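Local coordinates for protein glycerate dehydrogenase/glyoxylate reductase (Thermus thermophilus, PDB 2CUK) that probably reduces glyoxylate and hydroxypyruvate with a nicotinamide cofactor, as a member of the D-isomer specific 2-hydroxyacid dehydrogenase family, at residues Leu107-Ala112 with Asn271-Pro276. Residues are numbered along the deposited sequence; the frame is centred on the assembly and turned at random.
Sequences LALLLA and NAVITP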
loop_
_atom_site.group_PDB
_atom_site.type_symbol
_atom_site.label_atom_id
_atom_site.label_comp_id
_atom_site.label_asym_id
_atom_site.label_seq_id
_atom_site.Cartn_x
_atom_site.Cartn_y
_atom_site.Cartn_z
ATOM N N LEU A 107 2.770 -2.499 -6.119
ATOM C CA LEU A 107 2.607 -3.189 -4.848
ATOM C C LEU A 107 1.549 -2.511 -3.983
ATOM O O LEU A 107 0.771 -3.181 -3.317
ATOM C CB LEU A 107 3.938 -3.242 -4.090
ATOM C CG LEU A 107 4.738 -4.538 -4.261
ATOM C CD1 LEU A 107 3.970 -5.678 -3.618
ATOM C CD2 LEU A 107 4.985 -4.824 -5.738
ATOM N N ALA A 108 1.517 -1.182 -4.002
ATOM C CA ALA A 108 0.543 -0.441 -3.208
ATOM C C ALA A 108 -0.880 -0.823 -3.631
ATOM O O ALA A 108 -1.770 -0.950 -2.791
ATOM C CB ALA A 108 0.761 1.057 -3.380
ATOM N N LEU A 109 -1.083 -1.005 -4.934
ATOM C CA LEU A 109 -2.391 -1.375 -5.471
ATOM C C LEU A 109 -2.747 -2.817 -5.115
ATOM O O LEU A 109 -3.901 -3.124 -4.811
ATOM C CB LEU A 109 -2.417 -1.189 -6.996
ATOM C CG LEU A 109 -2.485 0.256 -7.511
ATOM C CD1 LEU A 109 -2.364 0.280 -9.037
ATOM C CD2 LEU A 109 -3.799 0.893 -7.068
ATOM N N LEU A 110 -1.759 -3.704 -5.152
ATOM C CA LEU A 110 -2.006 -5.099 -4.798
ATOM C C LEU A 110 -2.506 -5.151 -3.353
ATOM O O LEU A 110 -3.512 -5.794 -3.054
ATOM C CB LEU A 110 -0.722 -5.925 -4.939
ATOM C CG LEU A 110 -0.734 -7.330 -4.319
ATOM C CD1 LEU A 110 -1.947 -8.113 -4.799
ATOM C CD2 LEU A 110 0.546 -8.054 -4.681
ATOM N N LEU A 111 -1.800 -4.459 -2.463
ATOM C CA LEU A 111 -2.167 -4.427 -1.051
ATOM C C LEU A 111 -3.475 -3.678 -0.839
ATOM O O LEU A 111 -4.280 -4.059 0.011
ATOM C CB LEU A 111 -1.052 -3.775 -0.231
ATOM C CG LEU A 111 0.237 -4.591 -0.102
ATOM C CD1 LEU A 111 1.363 -3.721 0.448
ATOM C CD2 LEU A 111 -0.024 -5.782 0.814
ATOM N N ALA A 112 -3.692 -2.621 -1.617
ATOM C CA ALA A 112 -4.916 -1.841 -1.498
ATOM C C ALA A 112 -6.137 -2.719 -1.772
ATOM O O ALA A 112 -7.137 -2.637 -1.068
ATOM C CB ALA A 112 -4.890 -0.676 -2.469
ATOM N N ASN A 271 -14.541 -3.303 -5.096
ATOM C CA ASN A 271 -13.374 -4.174 -5.247
ATOM C C ASN A 271 -12.448 -3.716 -6.376
ATOM O O ASN A 271 -11.555 -4.447 -6.802
ATOM C CB ASN A 271 -13.805 -5.640 -5.439
ATOM C CG ASN A 271 -14.658 -5.856 -6.678
ATOM O OD1 ASN A 271 -15.394 -4.968 -7.113
ATOM N ND2 ASN A 271 -14.580 -7.058 -7.240
ATOM N N ALA A 272 -12.666 -2.493 -6.852
ATOM C CA ALA A 272 -11.826 -1.913 -7.894
ATOM C C ALA A 272 -11.163 -0.659 -7.323
ATOM O O ALA A 272 -11.834 0.194 -6.750
ATOM C CB ALA A 272 -12.661 -1.545 -9.124
ATOM N N VAL A 273 -9.845 -0.567 -7.460
ATOM C CA VAL A 273 -9.110 0.593 -6.979
ATOM C C VAL A 273 -8.461 1.240 -8.194
ATOM O O VAL A 273 -7.576 0.661 -8.825
ATOM C CB VAL A 273 -8.033 0.194 -5.928
ATOM C CG1 VAL A 273 -7.151 1.400 -5.585
ATOM C CG2 VAL A 273 -8.716 -0.316 -4.662
ATOM N N ILE A 274 -8.932 2.433 -8.542
ATOM C CA ILE A 274 -8.407 3.152 -9.697
ATOM C C ILE A 274 -7.632 4.402 -9.280
ATOM O O ILE A 274 -8.167 5.283 -8.605
ATOM C CB ILE A 274 -9.552 3.586 -10.667
ATOM C CG1 ILE A 274 -10.177 2.364 -11.352
ATOM C CG2 ILE A 274 -9.010 4.503 -11.741
ATOM C CD1 ILE A 274 -10.533 1.221 -10.400
ATOM N N THR A 275 -6.363 4.472 -9.671
ATOM C CA THR A 275 -5.560 5.647 -9.364
ATOM C C THR A 275 -5.335 6.356 -10.696
ATOM O O THR A 275 -5.247 5.715 -11.740
ATOM C CB THR A 275 -4.225 5.277 -8.669
ATOM O OG1 THR A 275 -3.562 4.238 -9.392
ATOM C CG2 THR A 275 -4.489 4.814 -7.243
ATOM N N PRO A 276 -5.250 7.693 -10.677
ATOM C CA PRO A 276 -5.059 8.487 -11.893
ATOM C C PRO A 276 -3.675 8.519 -12.553
ATOM O O PRO A 276 -3.088 9.584 -12.714
ATOM C CB PRO A 276 -5.530 9.871 -11.456
ATOM C CG PRO A 276 -5.020 9.938 -10.040
ATOM C CD PRO A 276 -5.349 8.560 -9.487
#
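Leu109 turns CG anti to its own carbonyl carbon (chi1 -74°) and extends its CD1 branch (chi2 174°), while Val273 holds CG1 anti to its backbone N (chi1 172°); together these torsions bring the leucine methyl CD2 against the valine methyl CG1. The contact belongs to the Rossmann-type NAD-binding domain, where helix 99-114 packs on strand 272-274, an outermost strand of the parallel six-stranded sheet. Leu109 CD2 lies 3.7 Å from Val273 CG1, the closest approach between the two segments, and the side chains meet at a slant. Leucine suits the helix here because its forked end reaches across to the strand, whose backbone stays well apart: the CA atoms of Leu109 and Val273 are 7.2 Å from each other. Almost one turn further on, Ala112 points its CB at the same valine methyl, 4.4 Å from Val273 CG1, and its single methyl makes this looser contact without pushing the helix off the strand. Beta-branched valine fits the extended strand and faces the helix, whereas Ile274, next in the strand, turns its side chain away. The same alternation carries on just past the strand's end and brings Thr275 back to the helix side. This threonine serves two purposes: its hydroxyl OG1 is hydrogen-bonded to Asp253 OD1, so a buried polar group is satisfied, and its methyl adds to the apolar layer. No hydrogen bond joins the two segments, and the buried contact rests on aliphatic groups. Leu109 CD2 touches a second methyl as well, Thr275 CG2, at 4.0 Å.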